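Local coordinates for protein amphiphysin (PDB 1URU) that probably senses and binds curved membranes in endocytosis through a dimeric coiled-coil BAR domain, at residues 44-49 / 191-196; 59-64 / 120-125; 65-70 / 107-112; 76-81 / 224-229; 132-137 / 183-188. All blocks are in the same frame, centred on the assembly; numbering follows the deposited sequence.

Interaction 1 of 5, residues 44-49 / 191-196; sequences NNFNRQ and DELPAL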
# COMPACT_ATOMS: atom_id res chain seq x y z
N ASN A 44 27.89 -20.42 13.11
CA ASN A 44 26.46 -20.57 13.30
C ASN A 44 25.85 -19.22 13.45
O ASN A 44 24.77 -18.97 12.93
CB ASN A 44 26.11 -21.41 14.52
CG ASN A 44 26.45 -22.87 14.33
OD1 ASN A 44 26.99 -23.29 13.29
ND2 ASN A 44 26.17 -23.66 15.36
N ASN A 45 26.57 -18.34 14.14
CA ASN A 45 26.14 -16.98 14.40
C ASN A 45 26.11 -16.15 13.14
O ASN A 45 25.33 -15.24 13.03
CB ASN A 45 27.10 -16.30 15.37
CG ASN A 45 26.92 -16.76 16.81
OD1 ASN A 45 25.99 -17.51 17.13
ND2 ASN A 45 27.83 -16.31 17.68
N PHE A 46 26.99 -16.45 12.19
CA PHE A 46 27.16 -15.65 11.00
C PHE A 46 26.12 -16.05 9.96
O PHE A 46 25.50 -15.20 9.31
CB PHE A 46 28.57 -15.84 10.45
CG PHE A 46 28.71 -15.51 8.99
CD1 PHE A 46 28.89 -14.21 8.58
CD2 PHE A 46 28.64 -16.51 8.03
CE1 PHE A 46 29.01 -13.91 7.25
CE2 PHE A 46 28.75 -16.21 6.71
CZ PHE A 46 28.94 -14.90 6.31
N ASN A 47 25.96 -17.37 9.80
CA ASN A 47 24.88 -17.95 9.02
C ASN A 47 23.53 -17.39 9.45
O ASN A 47 22.71 -17.05 8.60
CB ASN A 47 24.87 -19.47 9.18
CG ASN A 47 25.96 -20.17 8.42
OD1 ASN A 47 26.54 -19.64 7.47
ND2 ASN A 47 26.25 -21.39 8.83
N ARG A 48 23.32 -17.30 10.76
CA ARG A 48 22.07 -16.76 11.32
C ARG A 48 21.96 -15.25 11.13
O ARG A 48 20.85 -14.73 10.93
CB ARG A 48 21.95 -17.07 12.82
CG ARG A 48 21.28 -18.42 13.15
CD ARG A 48 21.33 -18.87 14.64
NE ARG A 48 22.27 -18.07 15.44
CZ ARG A 48 21.97 -16.96 16.11
NH1 ARG A 48 20.73 -16.47 16.12
NH2 ARG A 48 22.93 -16.31 16.76
N GLN A 49 23.09 -14.56 11.21
CA GLN A 49 23.12 -13.10 11.01
C GLN A 49 22.79 -12.81 9.54
O GLN A 49 22.00 -11.92 9.26
CB GLN A 49 24.49 -12.53 11.39
CG GLN A 49 24.60 -11.01 11.33
CD GLN A 49 26.00 -10.48 11.67
OE1 GLN A 49 26.95 -11.24 11.77
NE2 GLN A 49 26.10 -9.18 11.85
N ASP A 191 38.96 -13.21 14.41
CA ASP A 191 38.67 -11.82 14.77
C ASP A 191 37.55 -11.22 13.92
O ASP A 191 36.69 -10.50 14.43
CB ASP A 191 39.90 -10.94 14.56
CG ASP A 191 41.07 -11.26 15.51
OD1 ASP A 191 40.88 -11.95 16.55
OD2 ASP A 191 42.22 -10.85 15.26
N GLU A 192 37.56 -11.49 12.62
CA GLU A 192 36.67 -10.77 11.72
C GLU A 192 35.21 -11.17 11.92
O GLU A 192 34.32 -10.33 11.87
CB GLU A 192 37.10 -10.94 10.25
CG GLU A 192 38.16 -9.95 9.81
CD GLU A 192 38.73 -10.26 8.44
OE1 GLU A 192 37.96 -10.66 7.52
OE2 GLU A 192 39.95 -10.13 8.25
N LEU A 193 34.96 -12.46 12.14
CA LEU A 193 33.61 -12.98 12.28
C LEU A 193 32.87 -12.41 13.48
O LEU A 193 31.79 -11.89 13.30
CB LEU A 193 33.61 -14.52 12.32
CG LEU A 193 33.91 -15.19 10.99
CD1 LEU A 193 34.30 -16.65 11.19
CD2 LEU A 193 32.73 -15.07 10.02
N PRO A 194 33.39 -12.55 14.69
CA PRO A 194 32.73 -11.94 15.87
C PRO A 194 32.62 -10.43 15.80
O PRO A 194 31.67 -9.87 16.31
CB PRO A 194 33.65 -12.35 17.04
CG PRO A 194 34.90 -12.76 16.43
CD PRO A 194 34.58 -13.32 15.09
N ALA A 195 33.62 -9.78 15.22
CA ALA A 195 33.59 -8.36 14.96
C ALA A 195 32.34 -7.99 14.18
O ALA A 195 31.66 -7.06 14.55
CB ALA A 195 34.85 -7.93 14.18
N LEU A 196 32.05 -8.75 13.11
CA LEU A 196 30.88 -8.54 12.24
C LEU A 196 29.58 -8.84 12.96
O LEU A 196 28.58 -8.16 12.75
CB LEU A 196 30.97 -9.42 10.98
CG LEU A 196 29.81 -9.51 9.95
CD1 LEU A 196 29.30 -8.15 9.45
CD2 LEU A 196 30.23 -10.35 8.76
O HOH W 1 29.60 -12.90 12.02
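In the three-helix coiled coil of the BAR domain, Phe46 and Gln49 of helix 35-84 meet Leu193 and Leu196 of helix 172-239, the two segments running at 44° to each other with their axes 9.9 Å apart. The apolar half rests on the Phe46 ring. Leu196 CD2 lies at the ring edge, 4.1 Å from CE1 of Phe46, while Leu193 CD2 comes in at a slant, 4.2 Å from Phe46 CG. The polar half belongs to Gln49, whose CG stands opposite its backbone N (chi1 -175°) and whose extended chain carries the amide across the gap. NE2 of Gln49 donates almost straight to Leu196 O (2.8 Å, N-H...O 171°), although the place of that oxygen is less certain; the same NE2 also meets Tyr124 OH of helix 92-156. A water donates both to Gln49 OE1, at 3.1 Å, and to Leu193 O, at 2.7 Å. With a leucine in place of Gln49, the water would probably lose one of its acceptors and the Tyr124 hydroxyl its amide mate. The chemistry thus implies a buried helix contact that is apolar round one ring, while a single amide links Leu196 O, the Tyr124 hydroxyl and, through a water, Leu193 O.

Interaction 2 of 5, residues 59-64 / 120-125; sequences EFNNYI and PLNTYT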
# COMPACT_ATOMS: atom_id res chain seq x y z
N GLU A 59 11.76 -8.54 2.92
CA GLU A 59 10.52 -7.96 3.40
C GLU A 59 10.43 -6.46 3.23
O GLU A 59 9.37 -5.93 2.93
CB GLU A 59 10.29 -8.27 4.88
CG GLU A 59 10.28 -9.75 5.23
CD GLU A 59 9.34 -10.55 4.34
OE1 GLU A 59 8.25 -10.02 3.97
OE2 GLU A 59 9.71 -11.70 4.02
N PHE A 60 11.55 -5.77 3.42
CA PHE A 60 11.56 -4.33 3.32
C PHE A 60 11.40 -3.92 1.85
O PHE A 60 10.77 -2.92 1.55
CB PHE A 60 12.83 -3.72 3.93
CG PHE A 60 12.79 -2.25 3.98
CD1 PHE A 60 11.93 -1.62 4.84
CD2 PHE A 60 13.51 -1.49 3.09
CE1 PHE A 60 11.85 -0.23 4.87
CE2 PHE A 60 13.42 -0.10 3.10
CZ PHE A 60 12.59 0.53 3.99
N ASN A 61 11.98 -4.69 0.94
CA ASN A 61 11.80 -4.42 -0.48
C ASN A 61 10.36 -4.68 -0.90
O ASN A 61 9.83 -4.00 -1.77
CB ASN A 61 12.79 -5.23 -1.34
CG ASN A 61 14.14 -4.53 -1.50
OD1 ASN A 61 15.19 -5.14 -1.40
ND2 ASN A 61 14.10 -3.24 -1.75
N ASN A 62 9.73 -5.65 -0.26
CA ASN A 62 8.32 -5.93 -0.49
C ASN A 62 7.48 -4.75 0.03
O ASN A 62 6.56 -4.33 -0.62
CB ASN A 62 7.93 -7.26 0.15
CG ASN A 62 6.48 -7.61 -0.08
OD1 ASN A 62 6.03 -7.71 -1.23
ND2 ASN A 62 5.72 -7.76 1.00
N TYR A 63 7.86 -4.21 1.19
CA TYR A 63 7.18 -3.07 1.80
C TYR A 63 7.26 -1.85 0.92
O TYR A 63 6.28 -1.15 0.74
CB TYR A 63 7.81 -2.76 3.14
CG TYR A 63 7.16 -1.65 3.92
CD1 TYR A 63 5.86 -1.77 4.37
CD2 TYR A 63 7.87 -0.49 4.24
CE1 TYR A 63 5.25 -0.77 5.13
CE2 TYR A 63 7.27 0.53 4.99
CZ TYR A 63 5.96 0.37 5.44
OH TYR A 63 5.35 1.33 6.18
N ILE A 64 8.43 -1.59 0.36
CA ILE A 64 8.61 -0.40 -0.45
C ILE A 64 7.69 -0.39 -1.67
O ILE A 64 6.99 0.58 -1.91
CB ILE A 64 10.04 -0.28 -0.95
CG1 ILE A 64 11.03 -0.23 0.22
CG2 ILE A 64 10.16 0.92 -1.90
CD1 ILE A 64 11.73 1.07 0.38
N PRO A 120 21.68 1.64 3.30
CA PRO A 120 22.42 1.01 4.38
C PRO A 120 22.06 -0.45 4.55
O PRO A 120 22.93 -1.23 4.93
CB PRO A 120 22.02 1.83 5.62
CG PRO A 120 21.77 3.14 5.08
CD PRO A 120 21.07 2.91 3.76
N LEU A 121 20.81 -0.82 4.29
CA LEU A 121 20.38 -2.22 4.47
C LEU A 121 21.00 -3.12 3.43
O LEU A 121 21.40 -4.24 3.74
CB LEU A 121 18.86 -2.34 4.44
CG LEU A 121 18.20 -3.71 4.64
CD1 LEU A 121 18.71 -4.46 5.87
CD2 LEU A 121 16.67 -3.54 4.67
N ASN A 122 21.07 -2.60 2.20
CA ASN A 122 21.64 -3.31 1.05
C ASN A 122 23.15 -3.41 1.21
O ASN A 122 23.74 -4.40 0.80
CB ASN A 122 21.30 -2.63 -0.29
CG ASN A 122 19.84 -2.81 -0.72
OD1 ASN A 122 19.16 -3.76 -0.33
ND2 ASN A 122 19.37 -1.89 -1.53
N THR A 123 23.76 -2.40 1.83
CA THR A 123 25.21 -2.37 2.07
C THR A 123 25.65 -3.34 3.19
O THR A 123 26.65 -4.04 3.07
CB THR A 123 25.64 -0.94 2.41
OG1 THR A 123 25.59 -0.14 1.23
CG2 THR A 123 27.09 -0.87 2.79
N TYR A 124 24.89 -3.36 4.27
CA TYR A 124 25.15 -4.23 5.40
C TYR A 124 24.89 -5.65 4.98
O TYR A 124 25.63 -6.57 5.33
CB TYR A 124 24.25 -3.84 6.57
CG TYR A 124 24.14 -4.83 7.70
CD1 TYR A 124 25.13 -4.92 8.69
CD2 TYR A 124 23.03 -5.67 7.79
CE1 TYR A 124 25.01 -5.85 9.74
CE2 TYR A 124 22.90 -6.58 8.81
CZ TYR A 124 23.87 -6.67 9.80
OH TYR A 124 23.66 -7.58 10.82
N THR A 125 23.84 -5.83 4.19
CA THR A 125 23.48 -7.15 3.71
C THR A 125 24.51 -7.73 2.73
O THR A 125 24.67 -8.96 2.68
CB THR A 125 22.10 -7.10 3.06
OG1 THR A 125 21.13 -6.77 4.06
CG2 THR A 125 21.69 -8.45 2.60
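Phe60 of helix 35-84 and Leu121 of helix 92-156 make the close part of this contact. One methyl does the touching: Leu121 CD2 sits 3.9 Å from Phe60 CB and meets the ring obliquely, 4.1 Å from CG of Phe60. Both residues turn CG away from the backbone N (chi1 -173° for Phe60), which directs each side chain into the space between the helices. Val117 and Leu211 also pack on Phe60, as does Leu77 of the second subunit, while Leu56 and Phe203 lie against Leu121. The partly exposed flank is looser. There Asn61 OD1 and Asn122 OD1 approach no nearer than 4.3 Å without a hydrogen bond, and Asn122 OD1 is instead bonded to Gln57 NE2. Leu121 O accepts both from Thr125 N and from Thr125 OG1, the latter at 2.6 Å, from opposite faces of its plane. Such packing of an aromatic and a leucine belongs to the three-helix BAR-domain coiled coil, here beside the dimer interface.

Interaction 3 of 5, residues 65-70 / 107-112; sequences RCVRAA and ADFAHK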
# COMPACT_ATOMS: atom_id res chain seq x y z
N ARG A 65 7.70 -1.44 -2.47
CA ARG A 65 6.81 -1.43 -3.63
C ARG A 65 5.34 -1.47 -3.19
O ARG A 65 4.48 -0.95 -3.88
CB ARG A 65 7.16 -2.51 -4.67
CG ARG A 65 6.97 -3.92 -4.25
CD ARG A 65 6.46 -4.87 -5.35
NE ARG A 65 5.79 -5.99 -4.69
CZ ARG A 65 4.49 -6.20 -4.64
NH1 ARG A 65 3.63 -5.41 -5.30
NH2 ARG A 65 4.04 -7.23 -3.95
N CYS A 66 5.03 -2.05 -2.04
CA CYS A 66 3.66 -2.01 -1.59
C CYS A 66 3.25 -0.58 -1.22
O CYS A 66 2.12 -0.18 -1.46
CB CYS A 66 3.40 -3.01 -0.48
SG CYS A 66 3.24 -4.68 -1.18
N VAL A 67 4.20 0.17 -0.67
CA VAL A 67 4.05 1.58 -0.34
C VAL A 67 3.90 2.43 -1.61
O VAL A 67 2.98 3.24 -1.71
CB VAL A 67 5.31 2.11 0.45
CG1 VAL A 67 5.25 3.60 0.59
CG2 VAL A 67 5.47 1.41 1.83
N ARG A 68 4.85 2.27 -2.53
CA ARG A 68 4.86 2.94 -3.81
C ARG A 68 3.49 2.80 -4.46
O ARG A 68 2.88 3.79 -4.84
CB ARG A 68 5.95 2.36 -4.73
CG ARG A 68 7.17 3.27 -4.92
CD ARG A 68 8.52 2.56 -5.16
NE ARG A 68 9.60 3.23 -4.41
CZ ARG A 68 10.92 3.13 -4.66
NH1 ARG A 68 11.38 2.37 -5.66
NH2 ARG A 68 11.79 3.80 -3.90
N ALA A 69 3.00 1.57 -4.57
CA ALA A 69 1.68 1.32 -5.16
C ALA A 69 0.55 2.02 -4.38
O ALA A 69 -0.44 2.44 -4.98
CB ALA A 69 1.42 -0.16 -5.25
N ALA A 70 0.71 2.13 -3.06
CA ALA A 70 -0.28 2.80 -2.22
C ALA A 70 -0.31 4.32 -2.48
O ALA A 70 -1.38 4.94 -2.53
CB ALA A 70 -0.01 2.50 -0.73
N ALA A 107 5.66 11.30 -1.11
CA ALA A 107 6.92 11.24 -1.84
C ALA A 107 8.19 11.35 -0.96
O ALA A 107 9.18 10.71 -1.30
CB ALA A 107 6.94 12.26 -2.93
N ASP A 108 8.18 12.13 0.14
CA ASP A 108 9.30 12.12 1.09
C ASP A 108 9.40 10.68 1.60
O ASP A 108 10.44 10.04 1.46
CB ASP A 108 9.15 13.05 2.32
CG ASP A 108 8.68 14.46 1.97
OD1 ASP A 108 8.88 14.87 0.81
OD2 ASP A 108 8.09 15.23 2.80
N PHE A 109 8.29 10.20 2.17
CA PHE A 109 8.15 8.87 2.74
C PHE A 109 8.80 7.84 1.82
O PHE A 109 9.72 7.16 2.23
CB PHE A 109 6.67 8.56 2.99
CG PHE A 109 6.41 7.24 3.68
CD1 PHE A 109 7.04 6.91 4.88
CD2 PHE A 109 5.51 6.31 3.14
CE1 PHE A 109 6.80 5.68 5.51
CE2 PHE A 109 5.26 5.10 3.75
CZ PHE A 109 5.90 4.77 4.93
N ALA A 110 8.38 7.77 0.57
CA ALA A 110 8.90 6.75 -0.35
C ALA A 110 10.36 6.97 -0.76
O ALA A 110 11.05 6.01 -1.11
CB ALA A 110 8.00 6.65 -1.60
N HIS A 111 10.82 8.22 -0.74
CA HIS A 111 12.22 8.58 -1.04
C HIS A 111 13.07 8.12 0.13
O HIS A 111 14.03 7.36 -0.04
CB HIS A 111 12.35 10.11 -1.31
CG HIS A 111 13.76 10.66 -1.28
ND1 HIS A 111 14.64 10.55 -2.33
CD2 HIS A 111 14.40 11.38 -0.33
CE1 HIS A 111 15.78 11.15 -2.02
NE2 HIS A 111 15.66 11.66 -0.81
N LYS A 112 12.66 8.55 1.32
CA LYS A 112 13.37 8.21 2.53
C LYS A 112 13.46 6.69 2.72
O LYS A 112 14.47 6.20 3.22
CB LYS A 112 12.70 8.88 3.73
CG LYS A 112 12.76 10.41 3.78
CD LYS A 112 12.14 10.90 5.08
CE LYS A 112 12.02 12.42 5.23
NZ LYS A 112 10.70 12.80 5.94
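Val67 and Arg68 face Phe109 and Ala110 where helix 35-84 packs on helix 92-156, two of the three long helices that form the BAR-domain coiled coil. The apolar part is carried by Val67 and Phe109, whose side chains cross at about a right angle. The CG1 branch of Val67 makes the closest approach, 3.5 Å from Phe109 CE2 and 3.7 Å from CD2 of the same ring; the CG2 branch stays further back, 4.2 Å from Phe109 CE2. CG1 is the methyl that stands opposite the backbone N of Val67 (chi1 171°), and this torsion turns it toward the ring. Phe109 is itself stacked on Phe218 of helix 172-239 and packs on Tyr63, so all three helices meet around it, while Leu113 adds to the packing on Val67.

Backbone proximity is the second element. Ala110 directs its CB toward the segment 65-70, and its small side chain is consistent with the close approach of the helices: the CA atoms of Arg68 and Ala110 are 6.5 Å apart. Cys66 of the same segment packs on Ala73 of the second subunit.

The polar element is an approach without a hydrogen bond. The Arg68 chain, bent at its second and third torsions, swings its exposed guanidinium round to Ala110, where the carbonyl lies at the edge of the group and in its plane, with NH2 of Arg68 3.6 Å from Ala110 O.

Interaction 4 of 5, residues 76-81 / 224-229; sequences TLMDSV and KIYSEL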
# COMPACT_ATOMS: atom_id res chain seq x y z
N THR A 76 -4.49 8.79 -7.44
CA THR A 76 -5.61 8.69 -8.38
C THR A 76 -6.96 8.79 -7.66
O THR A 76 -7.94 9.19 -8.29
CB THR A 76 -5.60 7.38 -9.19
OG1 THR A 76 -5.82 6.27 -8.32
CG2 THR A 76 -4.25 7.11 -9.84
N LEU A 77 -7.01 8.42 -6.37
CA LEU A 77 -8.26 8.52 -5.60
C LEU A 77 -8.50 9.94 -5.20
O LEU A 77 -9.62 10.40 -5.21
CB LEU A 77 -8.24 7.64 -4.33
CG LEU A 77 -9.40 7.83 -3.33
CD1 LEU A 77 -10.71 7.48 -3.97
CD2 LEU A 77 -9.21 6.99 -2.08
N MSE A 78 -7.44 10.64 -4.82
CA MSE A 78 -7.59 12.04 -4.40
C MSE A 78 -7.89 12.92 -5.61
O MSE A 78 -8.57 13.91 -5.49
CB MSE A 78 -6.34 12.49 -3.64
CG MSE A 78 -6.25 11.84 -2.28
SE MSE A 78 -7.84 12.24 -1.09
CE MSE A 78 -7.63 14.14 -1.09
N ASP A 79 -7.41 12.49 -6.77
CA ASP A 79 -7.66 13.20 -8.01
C ASP A 79 -9.12 13.08 -8.33
O ASP A 79 -9.67 13.94 -8.98
CB ASP A 79 -6.85 12.58 -9.17
CG ASP A 79 -5.37 12.96 -9.15
OD1 ASP A 79 -4.93 13.74 -8.27
OD2 ASP A 79 -4.58 12.49 -10.01
N SER A 80 -9.73 11.98 -7.90
CA SER A 80 -11.18 11.78 -8.02
C SER A 80 -11.97 12.62 -7.07
O SER A 80 -12.98 13.18 -7.46
CB SER A 80 -11.55 10.35 -7.73
OG SER A 80 -11.63 9.67 -8.94
N VAL A 81 -11.55 12.65 -5.81
CA VAL A 81 -12.26 13.42 -4.80
C VAL A 81 -12.22 14.87 -5.25
O VAL A 81 -13.23 15.58 -5.14
CB VAL A 81 -11.61 13.32 -3.42
CG1 VAL A 81 -12.27 14.29 -2.48
CG2 VAL A 81 -11.71 11.90 -2.86
N LYS A 224 -2.30 15.37 10.33
CA LYS A 224 -2.60 16.80 10.28
C LYS A 224 -3.35 17.19 9.00
O LYS A 224 -4.18 18.07 9.04
CB LYS A 224 -1.32 17.64 10.39
CG LYS A 224 -0.67 17.66 11.78
CD LYS A 224 0.53 18.63 11.82
CE LYS A 224 1.52 18.24 12.94
NZ LYS A 224 2.89 18.82 12.72
N ILE A 225 -3.05 16.55 7.88
CA ILE A 225 -3.68 16.87 6.61
C ILE A 225 -5.11 16.40 6.58
O ILE A 225 -6.01 17.12 6.13
CB ILE A 225 -2.96 16.16 5.48
CG1 ILE A 225 -1.59 16.78 5.28
CG2 ILE A 225 -3.85 16.14 4.21
CD1 ILE A 225 -1.14 16.83 3.82
N TYR A 226 -5.30 15.17 7.03
CA TYR A 226 -6.61 14.55 7.03
C TYR A 226 -7.57 15.22 8.02
O TYR A 226 -8.76 15.21 7.75
CB TYR A 226 -6.54 13.01 7.21
CG TYR A 226 -6.33 12.26 5.89
CD1 TYR A 226 -5.21 11.46 5.67
CD2 TYR A 226 -7.23 12.39 4.87
CE1 TYR A 226 -5.02 10.79 4.44
CE2 TYR A 226 -7.06 11.75 3.66
CZ TYR A 226 -5.97 10.95 3.45
OH TYR A 226 -5.87 10.34 2.23
N SER A 227 -7.10 15.82 9.12
CA SER A 227 -8.05 16.54 9.99
C SER A 227 -8.35 17.90 9.40
O SER A 227 -9.42 18.45 9.63
CB SER A 227 -7.61 16.66 11.45
OG SER A 227 -6.38 17.29 11.59
N GLU A 228 -7.42 18.46 8.65
CA GLU A 228 -7.73 19.64 7.87
C GLU A 228 -8.86 19.31 6.88
O GLU A 228 -9.80 20.08 6.72
CB GLU A 228 -6.49 20.19 7.15
CG GLU A 228 -6.36 21.71 7.10
CD GLU A 228 -6.53 22.36 8.47
OE1 GLU A 228 -7.70 22.45 8.95
OE2 GLU A 228 -5.52 22.79 9.07
N LEU A 229 -8.76 18.15 6.23
CA LEU A 229 -9.73 17.71 5.23
C LEU A 229 -11.08 17.42 5.89
O LEU A 229 -12.14 17.78 5.37
CB LEU A 229 -9.21 16.44 4.53
CG LEU A 229 -8.14 16.62 3.45
CD1 LEU A 229 -7.62 15.27 3.02
CD2 LEU A 229 -8.68 17.36 2.26
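Thr76 OG1, two residues ahead of the Met78 that meets Tyr226 and Leu229, is held by a hydrogen bond to Glu59 OE1 of the second subunit and by a weak one to Ala73 O of its own helix. That pairing looks outward across the dimer; the contact inside the chain is slight and largely apolar, burying 93 Å² in all. Its bridge is the side chain of Met78, present as selenomethionine, which reaches from helix 35-84 to helix 172-239. Met78 CE, the terminal methyl, lies 4.3 Å from CD1 of Leu229. SE of Met78 stands equally far, 4.3 Å, from Tyr226 OH, a packing distance with no hydrogen bond. All three torsions of Met78 are close to -60°, beginning with chi1 -71°, which folds the chain compactly, with SE near the Tyr226 hydroxyl and CE near Leu229. Thr99 of helix 92-156 also touches Met78, and Ile225 reaches Gln98 and Ala101 of that helix. Tyr226 packs on Glu215 of the second subunit, and Val81 on Leu208 of that subunit. With no directional bond between the segments, their meeting in this buried arm probably rests on burial and loose van der Waals packing, not on polar pairing.

Interaction 5 of 5, residues 132-137 / 183-188; sequences KKKVEK and EILNTE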
# COMPACT_ATOMS: atom_id res chain seq x y z
N LYS A 132 31.30 -15.02 3.46
CA LYS A 132 31.04 -16.46 3.23
C LYS A 132 32.11 -16.99 2.27
O LYS A 132 32.65 -18.06 2.47
CB LYS A 132 29.62 -16.66 2.67
CG LYS A 132 29.17 -18.10 2.46
CD LYS A 132 27.65 -18.20 2.24
CE LYS A 132 27.12 -19.66 2.34
NZ LYS A 132 25.69 -19.80 1.93
N LYS A 133 32.44 -16.22 1.26
CA LYS A 133 33.49 -16.61 0.34
C LYS A 133 34.82 -16.79 1.06
O LYS A 133 35.55 -17.75 0.80
CB LYS A 133 33.64 -15.57 -0.77
CG LYS A 133 34.32 -16.12 -2.02
CD LYS A 133 34.30 -15.13 -3.21
CE LYS A 133 35.45 -15.45 -4.21
NZ LYS A 133 35.17 -14.92 -5.59
N LYS A 134 35.13 -15.88 1.99
CA LYS A 134 36.35 -16.01 2.77
C LYS A 134 36.32 -17.22 3.69
O LYS A 134 37.34 -17.87 3.89
CB LYS A 134 36.59 -14.77 3.60
CG LYS A 134 38.00 -14.66 4.10
CD LYS A 134 38.18 -13.33 4.79
CE LYS A 134 39.59 -13.15 5.33
NZ LYS A 134 39.92 -11.71 5.35
N VAL A 135 35.17 -17.55 4.26
CA VAL A 135 35.09 -18.71 5.13
C VAL A 135 35.29 -20.01 4.36
O VAL A 135 35.96 -20.91 4.85
CB VAL A 135 33.76 -18.77 5.84
CG1 VAL A 135 33.55 -20.15 6.45
CG2 VAL A 135 33.69 -17.68 6.90
N GLU A 136 34.70 -20.10 3.17
CA GLU A 136 34.84 -21.27 2.30
C GLU A 136 36.29 -21.38 1.79
O GLU A 136 36.76 -22.46 1.48
CB GLU A 136 33.83 -21.20 1.13
CG GLU A 136 32.41 -21.57 1.54
CD GLU A 136 31.30 -21.06 0.61
OE1 GLU A 136 31.32 -19.89 0.17
OE2 GLU A 136 30.34 -21.82 0.36
N LYS A 137 37.00 -20.26 1.73
CA LYS A 137 38.43 -20.29 1.46
C LYS A 137 39.22 -20.83 2.65
O LYS A 137 40.19 -21.53 2.47
CB LYS A 137 38.96 -18.91 1.07
CG LYS A 137 40.29 -18.97 0.36
CD LYS A 137 40.82 -17.56 0.01
CE LYS A 137 42.35 -17.45 0.19
NZ LYS A 137 42.77 -16.07 0.60
N GLU A 183 46.96 -20.49 8.43
CA GLU A 183 47.17 -19.76 9.69
C GLU A 183 46.65 -18.33 9.55
O GLU A 183 45.84 -17.90 10.36
CB GLU A 183 48.67 -19.70 10.08
CG GLU A 183 49.24 -20.83 10.95
CD GLU A 183 50.76 -20.70 11.20
OE1 GLU A 183 51.33 -19.63 10.83
OE2 GLU A 183 51.40 -21.65 11.76
N ILE A 184 47.09 -17.61 8.54
CA ILE A 184 46.70 -16.19 8.40
C ILE A 184 45.18 -16.07 8.23
O ILE A 184 44.57 -15.21 8.86
CB ILE A 184 47.48 -15.43 7.29
CG1 ILE A 184 47.12 -13.94 7.27
CG2 ILE A 184 47.18 -15.98 5.90
CD1 ILE A 184 47.25 -13.16 8.63
N LEU A 185 44.59 -16.94 7.42
CA LEU A 185 43.15 -16.91 7.16
C LEU A 185 42.34 -17.25 8.41
O LEU A 185 41.48 -16.48 8.79
CB LEU A 185 42.78 -17.90 6.05
CG LEU A 185 42.36 -17.42 4.66
CD1 LEU A 185 41.38 -18.43 4.09
CD2 LEU A 185 41.74 -16.03 4.66
N ASN A 186 42.59 -18.41 9.01
CA ASN A 186 41.95 -18.81 10.27
C ASN A 186 42.01 -17.74 11.35
O ASN A 186 41.02 -17.51 12.06
CB ASN A 186 42.61 -20.08 10.82
CG ASN A 186 41.94 -20.55 12.10
OD1 ASN A 186 40.75 -20.77 12.11
ND2 ASN A 186 42.72 -20.72 13.17
N THR A 187 43.17 -17.09 11.47
CA THR A 187 43.38 -16.06 12.49
C THR A 187 42.53 -14.82 12.19
O THR A 187 41.92 -14.24 13.10
CB THR A 187 44.88 -15.70 12.59
OG1 THR A 187 45.54 -16.69 13.39
CG2 THR A 187 45.11 -14.40 13.35
N GLU A 188 42.51 -14.44 10.92
CA GLU A 188 41.73 -13.30 10.46
C GLU A 188 40.24 -13.54 10.69
O GLU A 188 39.52 -12.63 11.07
CB GLU A 188 41.98 -13.03 8.98
CG GLU A 188 43.17 -12.12 8.72
CD GLU A 188 43.55 -12.05 7.25
OE1 GLU A 188 42.65 -12.27 6.39
OE2 GLU A 188 44.73 -11.75 6.94
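With CG of Lys134 swung opposite its backbone N (chi1 -163°) and the rest of the chain extended, its ammonium group reaches across to Glu188, whose own CG lies opposite its carbonyl carbon. The two side chains cross at about a right angle. NZ of Lys134 forms a salt bridge with OE1 of Glu188 at 3.0 Å, meeting that oxygen on its anti side and 24° out of the carboxylate plane. The same NZ is shared with Glu192 OE1, one turn further along, so one lysine is paired with two acids. Leu185 packs against the aliphatic stems of both Lys134 and Lys137. CD2 of Leu185 lies 3.7 Å from CE of Lys134, and Leu185 CD1 3.9 Å from CB of Lys137. A methionine in place of Lys134 would probably leave Glu188 and Glu192 without the positive charge that they share, though part of the cover over Leu185 might remain. In the fold, this contact joins helix 92-156 to helix 172-239, whose segments run in broadly opposing directions but steeply inclined, at 136°. Helix 35-84 closes the third side, with Leu43 against Val135, Phe39 against Asn186, and Phe46 and Gln50 against Lys132.

From the N terminus, helix 35-84 contributes in turn to interactions 1, 2, 3 and 4. Helix 92-156 then closes the smallest loop at interaction 3, next interaction 2 around it, and opens interaction 5. Helix 172-239 closes interaction 5, then interaction 1, which encloses interactions 2, 3 and 5, and last interaction 4. Interaction 4 crosses interactions 1, 2 and 3 and encloses interaction 5, which follows interactions 2 and 3 in series. Interaction 1 touches interactions 2 and 5, and interaction 2 touches interaction 3. Together the five tie the three helices pairwise: 1 and 4 join 35-84 to 172-239, 2 and 3 join 35-84 to 92-156, and 5 joins 92-156 to 172-239.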